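Local coordinates for proton-dependent oligopeptide transporter family protein (Xanthomonas campestris, PDB 6EI3) that probably carries small peptides across the membrane, coupled to proton movement, as a POT-family transporter of the major facilitator superfamily, at residues R2-I7 with D127-S132; N23-F28 with H49-F54; F73-T78 with K118-S123; T312-G317 with T327-Q332. All coordinates share one frame; numbering follows the deposited sequence. Where two conformers were deposited one is given.

Contact 1 of 4, residues R2-I7 with D127-S132; sequences RQIPFI and DQFDQS
Gln3, just ahead of the first long helix, reaches across to Gln128 with its amide nitrogen. Its CG sits between the backbone N and the carbonyl carbon (chi1 62°), and the chain then bends, which swings the amide toward the loop after helix 121-127. NE2 donates to Gln128 OE1 over 3.0 Å. The N-H runs fairly straight, at 160°, and meets a lone pair in the carbonyl plane, while the two amide planes are turned 64° apart. Alongside this bond the glutamine chains also touch through carbon, with Gln3 CG lying 3.8 Å from Gln128 CG. The acceptor is shared, since Gln128 OE1 also takes the backbone N-H of Val194 and Gln128 NE2 gives to Phe124 O; both ends of that buried amide are therefore used and its rotation is fixed.

One residue on, Ile4 turns its CD1 methyl into the angle between two neighbours, 3.8 Å from Gln128 CB and 3.7 Å from Phe129 CE1, meeting the ring obliquely. Ile7, a turn further along, leans instead on Phe124, Met125 and Phe144. Phe129 itself rests on Ala137 and Val140 of helix 137-165. The contact thus ties the start of helix 4-22 to the loop joining two later helices, at what is probably the cytoplasmic end of the helical bundle in the major facilitator fold.

Contact 2 of 4, residues N23-F28 with H49-F54; sequences NILVQF and HILHSF. With 78M ((2S)-2,3-dihydroxypropyl(7Z)-pentadec-7-enoate), chain G.
Leu51 carries nearly all of the side of helix 40-60 in this contact, sitting against two successive residues, Leu25 and Val26, at the start of the short helix 25-30. Val26 supplies the tighter half: its CG2 methyl presses on the root of the leucine, 3.7 Å from Leu51 CB and 3.8 Å from Leu51 CG, and the two side chains cross at about a right angle. Leu25 meets the far end of the same residue, methyl to methyl, with Leu25 CD2 4.1 Å from Leu51 CD2. Leu51 reaches both because its CG stands opposite the backbone N (chi1 -176°), beside the carbonyl carbon. Its remaining methyl, CD1, covers the centre of the His52 ring from 3.6 Å above the plane. That imidazole is fixed in rotation by bonds at both nitrogens, ND1 to Asn445 and NE2 to Ser311.

Elsewhere on helix 40-60 a bound monoacylglycerol runs past. Its carbonyl oxygen O1 lies 3.2 Å from Ile50 CG1, and its chain continues alongside, C6 being 3.8 Å from Phe54 CA. Ser53 folds its hydroxyl back onto its own helix, OG donating to His49 O at 2.7 Å.

The contact joins helices 25-30 and 40-60, probably within the N-terminal bundle of the major facilitator fold. Around this apolar trio, Leu25 and Ile50 both lean on helix 100-117, Phe54 packs against Phe18 and Met21 of helix 4-22, and His52 touches Val448 and Leu449 of helix 430-456.

Contact 3 of 4, residues F73-T78 with K118-S123; sequences FGKYTT and KPLVAS. With 78M ((2S)-2,3-dihydroxypropyl(7Z)-pentadec-7-enoate), chain B.
Gly74 O is gripped twice by Thr78, the residue that also meets Leu120 across the contact. Thr78 OG1 donates to Gly74 O at 2.7 Å, tilted 25° from the carbonyl plane, and the weak backbone bond from Thr78 N joins it. With the hydroxyl beside the backbone N (chi1 -50°), the methyl is left to face the second segment, where Thr78 CG2 touches Leu120 CD1 at 3.6 Å, the side chains crossing at about a right angle. Ala69, one of the residues preceding in helix 62-95, backs both of them.

Helix 62-95 is kinked here, where the backbone nitrogens of Lys75 and Tyr76 lack a bond to the preceding turn. The Asp-Arg followed closely by Gly-Lys in this part of the chain resembles the signature that major facilitator transporters carry between their second and third membrane helices, and probably corresponds to it.

Lys75 runs along the end of the other segment. Its CD lies 3.9 Å from Leu120 O and its CE 3.1 Å from Ser123 OG, but NZ meets that hydroxyl at too poor an angle to bond. The ammonium instead forms a salt bridge with Asp127, four residues beyond Ser123. Away from this interface, Thr77 OG1 and the glycerol hydroxyl O21 of a bound monoacylglycerol share a 2.7 Å hydrogen bond, with O21 also lying at the edge of the Tyr76 ring, 3.3 Å from Tyr76 CE2.

Contact 4 of 4, residues T312-G317 with T327-Q332; sequences TWVLQG and TASQMQ
Val314 and Gly317, a turn apart on the short helix 312-317, both back onto the Ala328 methyl, which sits against their main chain: Ala328 CB lies 3.7 Å from Val314 O and 3.5 Å from Gly317 C. With no side chain on Gly317, the backbones come as near as 4.8 Å between Gly317 CA and Ala328 CA. Val314 divides its methyls, CG1 touching Ser329 OG at 3.7 Å and CG2 lying 3.6 Å from Gln332 NE2, with the valine and glutamine side chains about perpendicular.

Hydrogen bonds place these polar groups. Gln332 NE2 donates to Ser329 O at 3.0 Å, on a lone pair in the carbonyl plane, and also to Asn23 O, so the buried amide nitrogen has two acceptors. Ser329 OG is tied to Gln27 OE1 and Asn23 O. At the start of the 3-10 segment 328-332, Thr327 N is held by Gln330 OE1 at 3.0 Å.

Farther out, Leu315 rests on Val26 and Ile30. The short helix 312-317 and the 3-10 turn leading toward helix 334-357 thus form a compact corner beside helix 25-30, probably on the extracellular side, where POT transporters close their outer gate.

Contacts 1, 2 and 4 are buried and contact 3 only partly so. Contact 1 lies farthest from the chain centre, about 27 Å, and contact 2 nearest, about 14 Å. The four fall into two pairs. Contacts 1 and 3 use successive parts of the chain around helix 121-127 and are joined directly by the Asp127-Lys75 salt bridge. Contacts 2 and 4, with centres about 12 Å apart, are joined by probable hydrogen bonds between 23-28 and 327-332. Contact 1 alone has a hydrogen bond between its own segments; contact 2 is purely apolar there, contact 3 combines a methyl contact with a lysine chain, and contact 4 sets small residues close together and sends the polar ends of Ser329 and Gln332 to contact 2.

Contact 1 of 4, residues R2-I7 with D127-S132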
# COMPACT_ATOMS: atom_id res chain seq x y z
N ARG A 2 8.69 -23.45 19.27
CA ARG A 2 9.63 -22.64 20.07
C ARG A 2 10.31 -21.50 19.31
O ARG A 2 10.88 -20.61 19.94
CB ARG A 2 10.68 -23.53 20.75
CG ARG A 2 10.12 -24.39 21.89
CD ARG A 2 9.93 -23.62 23.20
NE ARG A 2 11.19 -23.32 23.87
CZ ARG A 2 11.30 -22.87 25.11
NH1 ARG A 2 10.21 -22.67 25.85
NH2 ARG A 2 12.49 -22.62 25.64
N GLN A 3 10.24 -21.49 17.97
CA GLN A 3 10.82 -20.43 17.14
C GLN A 3 9.84 -19.28 16.90
O GLN A 3 10.28 -18.22 16.53
CB GLN A 3 11.34 -20.96 15.79
CG GLN A 3 10.28 -21.59 14.90
CD GLN A 3 10.18 -23.09 15.08
OE1 GLN A 3 10.10 -23.61 16.20
NE2 GLN A 3 10.12 -23.82 13.98
N ILE A 4 8.52 -19.52 17.06
CA ILE A 4 7.47 -18.52 16.82
C ILE A 4 7.68 -17.20 17.67
O ILE A 4 7.53 -16.12 17.08
CB ILE A 4 6.05 -19.15 16.98
CG1 ILE A 4 5.75 -20.15 15.81
CG2 ILE A 4 4.93 -18.09 17.10
CD1 ILE A 4 5.75 -19.50 14.32
N PRO A 5 8.12 -17.22 18.96
CA PRO A 5 8.30 -15.94 19.70
C PRO A 5 9.31 -14.98 19.06
O PRO A 5 9.13 -13.76 19.11
CB PRO A 5 8.75 -16.39 21.09
CG PRO A 5 8.19 -17.77 21.25
CD PRO A 5 8.32 -18.38 19.87
N PHE A 6 10.36 -15.52 18.43
CA PHE A 6 11.39 -14.71 17.74
C PHE A 6 10.79 -13.99 16.54
O PHE A 6 11.18 -12.86 16.28
CB PHE A 6 12.58 -15.59 17.32
CG PHE A 6 13.30 -16.23 18.49
CD1 PHE A 6 14.28 -15.54 19.19
CD2 PHE A 6 12.99 -17.52 18.89
CE1 PHE A 6 14.94 -16.13 20.28
CE2 PHE A 6 13.64 -18.11 19.97
CZ PHE A 6 14.61 -17.41 20.66
N ILE A 7 9.82 -14.64 15.86
CA ILE A 7 9.09 -14.10 14.70
C ILE A 7 8.13 -13.01 15.18
O ILE A 7 8.03 -11.96 14.56
CB ILE A 7 8.33 -15.25 13.96
CG1 ILE A 7 9.30 -16.35 13.42
CG2 ILE A 7 7.38 -14.73 12.86
CD1 ILE A 7 10.31 -15.96 12.39
N ASP A 127 5.78 -21.45 7.45
CA ASP A 127 6.79 -22.52 7.27
C ASP A 127 7.20 -23.17 8.60
O ASP A 127 7.66 -24.30 8.58
CB ASP A 127 8.08 -21.94 6.63
CG ASP A 127 8.00 -21.56 5.17
OD1 ASP A 127 6.96 -21.87 4.53
OD2 ASP A 127 8.96 -20.94 4.66
N GLN A 128 7.08 -22.45 9.72
CA GLN A 128 7.49 -22.97 11.04
C GLN A 128 6.58 -24.06 11.58
O GLN A 128 6.99 -24.76 12.50
CB GLN A 128 7.67 -21.83 12.05
CG GLN A 128 8.60 -20.70 11.58
CD GLN A 128 9.90 -21.23 11.00
OE1 GLN A 128 10.61 -22.00 11.64
NE2 GLN A 128 10.19 -20.87 9.75
N PHE A 129 5.37 -24.20 11.00
CA PHE A 129 4.38 -25.22 11.38
C PHE A 129 4.49 -26.42 10.45
O PHE A 129 4.54 -26.24 9.22
CB PHE A 129 2.95 -24.62 11.28
CG PHE A 129 2.68 -23.53 12.28
CD1 PHE A 129 2.97 -22.20 11.97
CD2 PHE A 129 2.14 -23.82 13.53
CE1 PHE A 129 2.72 -21.18 12.90
CE2 PHE A 129 1.89 -22.80 14.45
CZ PHE A 129 2.19 -21.49 14.13
N ASP A 130 4.47 -27.65 11.00
CA ASP A 130 4.50 -28.86 10.15
C ASP A 130 3.26 -28.89 9.24
O ASP A 130 2.24 -28.32 9.60
CB ASP A 130 4.69 -30.15 10.97
CG ASP A 130 3.55 -30.51 11.90
OD1 ASP A 130 2.57 -31.11 11.41
OD2 ASP A 130 3.67 -30.27 13.12
N GLN A 131 3.40 -29.48 8.03
CA GLN A 131 2.39 -29.53 6.96
C GLN A 131 0.98 -30.01 7.42
O GLN A 131 -0.01 -29.64 6.78
CB GLN A 131 2.90 -30.38 5.78
CG GLN A 131 2.53 -29.85 4.40
CD GLN A 131 3.33 -28.66 3.94
OE1 GLN A 131 4.56 -28.59 4.09
NE2 GLN A 131 2.67 -27.72 3.27
N SER A 132 0.88 -30.77 8.53
CA SER A 132 -0.40 -31.23 9.08
C SER A 132 -0.96 -30.27 10.15
O SER A 132 -2.05 -30.52 10.70
CB SER A 132 -0.26 -32.64 9.64
OG SER A 132 0.39 -32.65 10.90

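Contact 2 of 4, residues N23-F28 with H49-F54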
# COMPACT_ATOMS: atom_id res chain seq x y z
N ASN A 23 4.87 8.04 10.03
CA ASN A 23 3.83 8.93 10.56
C ASN A 23 4.37 10.27 11.09
O ASN A 23 3.57 11.17 11.34
CB ASN A 23 2.95 8.19 11.62
CG ASN A 23 2.17 7.04 11.00
OD1 ASN A 23 2.31 6.71 9.82
ND2 ASN A 23 1.35 6.36 11.78
N ILE A 24 5.71 10.46 11.19
CA ILE A 24 6.28 11.77 11.56
C ILE A 24 7.03 12.39 10.38
O ILE A 24 7.49 13.52 10.49
CB ILE A 24 7.18 11.77 12.83
CG1 ILE A 24 8.35 10.77 12.72
CG2 ILE A 24 6.37 11.56 14.07
CD1 ILE A 24 9.66 11.24 13.33
N LEU A 25 7.21 11.65 9.28
CA LEU A 25 8.03 12.11 8.17
C LEU A 25 7.64 13.49 7.60
O LEU A 25 8.50 14.36 7.47
CB LEU A 25 8.11 11.04 7.04
CG LEU A 25 9.07 11.36 5.84
CD1 LEU A 25 10.51 11.63 6.35
CD2 LEU A 25 9.12 10.19 4.85
N VAL A 26 6.36 13.70 7.26
CA VAL A 26 5.88 14.97 6.71
C VAL A 26 5.99 16.12 7.74
O VAL A 26 6.47 17.20 7.39
CB VAL A 26 4.47 14.81 6.09
CG1 VAL A 26 3.87 16.16 5.72
CG2 VAL A 26 4.55 13.95 4.84
N GLN A 27 5.57 15.89 9.01
CA GLN A 27 5.66 16.93 10.03
C GLN A 27 7.12 17.30 10.28
O GLN A 27 7.43 18.47 10.46
CB GLN A 27 4.97 16.49 11.33
CG GLN A 27 4.91 17.63 12.38
CD GLN A 27 3.62 17.71 13.15
OE1 GLN A 27 2.85 16.74 13.25
NE2 GLN A 27 3.34 18.87 13.72
N PHE A 28 8.04 16.31 10.25
CA PHE A 28 9.46 16.63 10.38
C PHE A 28 9.89 17.43 9.13
O PHE A 28 10.56 18.46 9.26
CB PHE A 28 10.33 15.35 10.49
CG PHE A 28 11.78 15.62 10.13
CD1 PHE A 28 12.59 16.40 10.95
CD2 PHE A 28 12.32 15.14 8.93
CE1 PHE A 28 13.91 16.71 10.58
CE2 PHE A 28 13.63 15.44 8.57
CZ PHE A 28 14.42 16.21 9.40
N HIS A 49 5.55 14.71 -2.03
CA HIS A 49 6.32 14.03 -3.07
C HIS A 49 7.26 13.02 -2.46
O HIS A 49 7.27 11.88 -2.90
CB HIS A 49 7.09 15.02 -3.96
CG HIS A 49 7.39 14.44 -5.30
ND1 HIS A 49 6.46 14.47 -6.33
CD2 HIS A 49 8.47 13.73 -5.71
CE1 HIS A 49 7.02 13.82 -7.34
NE2 HIS A 49 8.22 13.34 -7.00
N ILE A 50 7.99 13.41 -1.39
CA ILE A 50 8.91 12.53 -0.68
C ILE A 50 8.18 11.35 0.01
O ILE A 50 8.62 10.20 -0.11
CB ILE A 50 9.77 13.36 0.32
CG1 ILE A 50 10.65 14.38 -0.43
CG2 ILE A 50 10.62 12.44 1.22
CD1 ILE A 50 11.11 15.60 0.39
N LEU A 51 7.11 11.63 0.77
CA LEU A 51 6.35 10.61 1.50
C LEU A 51 5.76 9.57 0.54
O LEU A 51 5.90 8.36 0.76
CB LEU A 51 5.23 11.32 2.32
CG LEU A 51 4.30 10.52 3.28
CD1 LEU A 51 3.17 9.79 2.53
CD2 LEU A 51 5.07 9.60 4.23
N HIS A 52 5.08 10.05 -0.51
CA HIS A 52 4.43 9.17 -1.46
C HIS A 52 5.45 8.44 -2.35
O HIS A 52 5.18 7.30 -2.72
CB HIS A 52 3.34 9.95 -2.23
CG HIS A 52 2.22 10.33 -1.32
ND1 HIS A 52 1.30 9.39 -0.87
CD2 HIS A 52 1.93 11.53 -0.75
CE1 HIS A 52 0.52 10.03 -0.00
NE2 HIS A 52 0.84 11.32 0.07
N SER A 53 6.64 9.03 -2.61
CA SER A 53 7.72 8.32 -3.33
C SER A 53 8.25 7.18 -2.45
O SER A 53 8.51 6.08 -2.94
CB SER A 53 8.87 9.27 -3.68
OG SER A 53 8.44 10.16 -4.68
N PHE A 54 8.41 7.45 -1.15
CA PHE A 54 8.81 6.47 -0.13
C PHE A 54 7.80 5.28 -0.09
O PHE A 54 8.21 4.13 -0.11
CB PHE A 54 8.90 7.16 1.25
CG PHE A 54 9.12 6.21 2.41
CD1 PHE A 54 10.38 5.66 2.65
CD2 PHE A 54 8.07 5.87 3.25
CE1 PHE A 54 10.57 4.78 3.72
CE2 PHE A 54 8.26 4.97 4.30
CZ PHE A 54 9.51 4.43 4.53
O21 78M G . 11.03 17.35 -6.30
C20 78M G . 12.34 16.86 -6.04
C18 78M G . 12.33 15.89 -4.88
O19 78M G . 12.16 16.59 -3.65
C17 78M G . 13.57 15.03 -4.81
O2 78M G . 13.13 13.65 -4.65
C1 78M G . 13.03 13.15 -3.41
O1 78M G . 13.14 13.81 -2.41
C2 78M G . 12.71 11.69 -3.44
C3 78M G . 13.31 10.90 -2.29
C4 78M G . 12.43 9.73 -1.90
C5 78M G . 13.11 8.64 -1.11
C6 78M G . 12.37 7.30 -1.15
C7 78M G . 12.68 6.51 -2.38
C8 78M G . 12.21 5.31 -2.67
C9 78M G . 12.54 4.50 -3.89
C10 78M G . 11.47 4.57 -4.97
C11 78M G . 11.56 3.45 -6.00
C12 78M G . 10.47 3.53 -7.04
C13 78M G . 10.29 2.30 -7.90
C15 78M G . 8.96 1.26 -9.79
C14 78M G . 9.06 2.38 -8.78

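Contact 3 of 4, residues F73-T78 with K118-S123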
# COMPACT_ATOMS: atom_id res chain seq x y z
N PHE A 73 17.93 -17.47 -2.38
CA PHE A 73 18.44 -17.57 -1.03
C PHE A 73 17.54 -18.12 0.05
O PHE A 73 18.02 -18.33 1.16
CB PHE A 73 18.94 -16.19 -0.58
CG PHE A 73 19.79 -15.45 -1.59
CD1 PHE A 73 21.07 -15.88 -1.90
CD2 PHE A 73 19.33 -14.27 -2.18
CE1 PHE A 73 21.87 -15.17 -2.81
CE2 PHE A 73 20.13 -13.57 -3.10
CZ PHE A 73 21.39 -14.02 -3.39
N GLY A 74 16.26 -18.31 -0.23
CA GLY A 74 15.35 -18.73 0.83
C GLY A 74 14.97 -17.50 1.65
O GLY A 74 15.62 -16.46 1.56
N LYS A 75 13.93 -17.61 2.43
CA LYS A 75 13.37 -16.49 3.20
C LYS A 75 14.23 -16.01 4.36
O LYS A 75 14.33 -14.80 4.55
CB LYS A 75 11.96 -16.86 3.68
CG LYS A 75 10.96 -16.96 2.53
CD LYS A 75 9.61 -17.46 3.00
CE LYS A 75 8.95 -18.23 1.90
NZ LYS A 75 8.82 -19.67 2.25
N TYR A 76 14.84 -16.93 5.14
CA TYR A 76 15.69 -16.50 6.26
C TYR A 76 16.80 -15.52 5.84
O TYR A 76 16.92 -14.46 6.45
CB TYR A 76 16.32 -17.69 7.02
CG TYR A 76 17.28 -17.20 8.08
CD1 TYR A 76 16.81 -16.64 9.27
CD2 TYR A 76 18.66 -17.18 7.86
CE1 TYR A 76 17.69 -16.11 10.22
CE2 TYR A 76 19.54 -16.67 8.80
CZ TYR A 76 19.05 -16.14 9.99
OH TYR A 76 19.91 -15.61 10.91
N THR A 77 17.63 -15.93 4.86
CA THR A 77 18.77 -15.12 4.39
C THR A 77 18.31 -13.77 3.81
O THR A 77 18.93 -12.75 4.08
CB THR A 77 19.60 -15.94 3.38
OG1 THR A 77 20.11 -17.07 4.08
CG2 THR A 77 20.76 -15.14 2.76
N THR A 78 17.25 -13.79 3.01
CA THR A 78 16.71 -12.60 2.36
C THR A 78 16.19 -11.63 3.42
O THR A 78 16.52 -10.44 3.36
CB THR A 78 15.68 -13.02 1.31
OG1 THR A 78 16.26 -14.03 0.49
CG2 THR A 78 15.24 -11.85 0.42
N LYS A 118 8.61 -7.59 3.31
CA LYS A 118 7.15 -7.56 3.34
C LYS A 118 6.46 -8.84 2.81
O LYS A 118 5.58 -9.32 3.51
CB LYS A 118 6.66 -6.30 2.61
CG LYS A 118 5.19 -6.01 2.76
CD LYS A 118 4.88 -4.77 1.93
CE LYS A 118 4.13 -3.76 2.73
NZ LYS A 118 4.98 -3.03 3.67
N PRO A 119 6.80 -9.46 1.65
CA PRO A 119 6.06 -10.68 1.27
C PRO A 119 6.67 -11.93 1.89
O PRO A 119 6.27 -13.03 1.55
CB PRO A 119 6.21 -10.69 -0.26
CG PRO A 119 7.58 -10.12 -0.48
CD PRO A 119 7.82 -9.12 0.63
N LEU A 120 7.69 -11.76 2.76
CA LEU A 120 8.45 -12.89 3.32
C LEU A 120 8.17 -13.24 4.76
O LEU A 120 8.23 -14.42 5.10
CB LEU A 120 9.97 -12.65 3.15
CG LEU A 120 10.49 -12.19 1.77
CD1 LEU A 120 11.98 -11.98 1.82
CD2 LEU A 120 10.09 -13.16 0.64
N VAL A 121 7.92 -12.24 5.61
CA VAL A 121 7.72 -12.43 7.05
C VAL A 121 6.57 -13.42 7.34
O VAL A 121 6.79 -14.39 8.07
CB VAL A 121 7.61 -11.07 7.81
CG1 VAL A 121 6.32 -10.32 7.48
CG2 VAL A 121 7.79 -11.25 9.31
N ALA A 122 5.38 -13.19 6.74
CA ALA A 122 4.21 -14.04 6.96
C ALA A 122 4.38 -15.44 6.43
O ALA A 122 4.05 -16.38 7.13
CB ALA A 122 2.96 -13.39 6.37
N SER A 123 4.93 -15.58 5.22
CA SER A 123 5.20 -16.87 4.57
C SER A 123 6.22 -17.70 5.37
O SER A 123 6.04 -18.90 5.54
CB SER A 123 5.72 -16.63 3.15
OG SER A 123 5.88 -17.88 2.50
O21 78M B . 21.65 -16.57 6.27
C20 78M B . 22.91 -16.29 5.67
C18 78M B . 23.34 -14.87 5.95
O19 78M B . 24.38 -14.50 5.04
C17 78M B . 23.80 -14.69 7.37
O2 78M B . 24.00 -13.26 7.53
C1 78M B . 24.23 -12.80 8.77
O1 78M B . 24.18 -13.49 9.76
C2 78M B . 24.56 -11.34 8.75
C3 78M B . 24.67 -10.67 10.12
C4 78M B . 23.33 -10.49 10.83
C5 78M B . 23.40 -9.66 12.09
C6 78M B . 22.16 -9.77 12.98
C7 78M B . 22.05 -8.68 14.00
C8 78M B . 22.59 -8.62 15.22
C9 78M B . 23.49 -9.62 15.89
C10 78M B . 23.86 -9.22 17.33
C11 78M B . 22.78 -9.53 18.36
C12 78M B . 22.90 -8.72 19.65
C13 78M B . 21.94 -9.18 20.75
C15 78M B . 20.70 -7.12 21.67
C14 78M B . 21.76 -8.19 21.90

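Contact 4 of 4, residues T312-G317 with T327-Q332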
# COMPACT_ATOMS: atom_id res chain seq x y z
N THR A 312 -1.09 14.98 3.36
CA THR A 312 -2.10 16.02 3.22
C THR A 312 -2.88 16.28 4.54
O THR A 312 -3.08 17.43 4.90
CB THR A 312 -3.05 15.63 2.07
OG1 THR A 312 -2.30 15.45 0.86
CG2 THR A 312 -4.15 16.66 1.87
N TRP A 313 -3.34 15.22 5.24
CA TRP A 313 -4.11 15.44 6.47
C TRP A 313 -3.24 15.98 7.61
O TRP A 313 -3.72 16.78 8.41
CB TRP A 313 -4.83 14.18 6.92
CG TRP A 313 -5.94 13.72 6.01
CD1 TRP A 313 -6.15 14.06 4.71
CD2 TRP A 313 -6.96 12.77 6.35
NE1 TRP A 313 -7.27 13.43 4.22
CE2 TRP A 313 -7.77 12.61 5.20
CE3 TRP A 313 -7.30 12.08 7.52
CZ2 TRP A 313 -8.89 11.76 5.20
CZ3 TRP A 313 -8.41 11.25 7.53
CH2 TRP A 313 -9.21 11.11 6.38
N VAL A 314 -1.99 15.54 7.68
CA VAL A 314 -1.06 16.06 8.70
C VAL A 314 -0.84 17.55 8.49
O VAL A 314 -0.91 18.33 9.45
CB VAL A 314 0.28 15.27 8.78
CG1 VAL A 314 1.31 16.00 9.64
CG2 VAL A 314 0.06 13.85 9.31
N LEU A 315 -0.60 17.95 7.22
CA LEU A 315 -0.37 19.34 6.83
C LEU A 315 -1.58 20.20 7.16
O LEU A 315 -1.42 21.35 7.54
CB LEU A 315 -0.02 19.44 5.34
CG LEU A 315 1.33 18.83 4.95
CD1 LEU A 315 1.46 18.66 3.44
CD2 LEU A 315 2.53 19.61 5.59
N GLN A 316 -2.79 19.65 7.02
CA GLN A 316 -4.02 20.33 7.41
C GLN A 316 -4.05 20.45 8.94
O GLN A 316 -4.26 21.54 9.46
CB GLN A 316 -5.28 19.57 6.93
CG GLN A 316 -6.57 20.28 7.35
CD GLN A 316 -7.82 19.54 6.96
OE1 GLN A 316 -8.14 18.50 7.51
NE2 GLN A 316 -8.59 20.13 6.08
N GLY A 317 -3.83 19.33 9.63
CA GLY A 317 -3.84 19.26 11.09
C GLY A 317 -2.99 20.30 11.79
O GLY A 317 -3.41 20.88 12.80
N THR A 327 0.09 17.27 19.05
CA THR A 327 0.74 17.58 17.78
C THR A 327 -0.05 16.90 16.67
O THR A 327 -0.59 15.82 16.89
CB THR A 327 2.26 17.32 17.84
OG1 THR A 327 2.86 17.75 16.63
CG2 THR A 327 2.61 15.87 18.15
N ALA A 328 -0.19 17.56 15.50
CA ALA A 328 -1.00 17.10 14.37
C ALA A 328 -0.85 15.60 13.99
O ALA A 328 -1.86 14.93 13.72
CB ALA A 328 -0.75 17.98 13.14
N SER A 329 0.40 15.11 13.94
CA SER A 329 0.73 13.73 13.57
C SER A 329 0.06 12.68 14.45
O SER A 329 -0.24 11.59 13.96
CB SER A 329 2.24 13.53 13.54
OG SER A 329 2.79 14.03 12.34
N GLN A 330 -0.22 13.01 15.72
CA GLN A 330 -0.87 12.07 16.65
C GLN A 330 -2.27 11.61 16.20
O GLN A 330 -2.72 10.55 16.63
CB GLN A 330 -0.94 12.66 18.06
CG GLN A 330 0.43 12.81 18.72
CD GLN A 330 0.24 13.39 20.08
OE1 GLN A 330 -0.07 14.56 20.22
NE2 GLN A 330 0.32 12.56 21.09
N MET A 331 -2.94 12.40 15.33
CA MET A 331 -4.28 12.06 14.82
C MET A 331 -4.25 10.74 14.06
O MET A 331 -5.28 10.08 13.97
CB MET A 331 -4.84 13.17 13.91
CG MET A 331 -5.18 14.45 14.66
SD MET A 331 -6.36 14.25 16.02
CE MET A 331 -7.91 14.20 15.12
N GLN A 332 -3.08 10.35 13.51
CA GLN A 332 -2.91 9.09 12.79
C GLN A 332 -3.21 7.88 13.67
O GLN A 332 -3.57 6.84 13.14
CB GLN A 332 -1.54 9.00 12.12
CG GLN A 332 -1.41 9.97 10.93
CD GLN A 332 0.03 10.13 10.54
OE1 GLN A 332 0.52 9.48 9.63
NE2 GLN A 332 0.76 10.95 11.25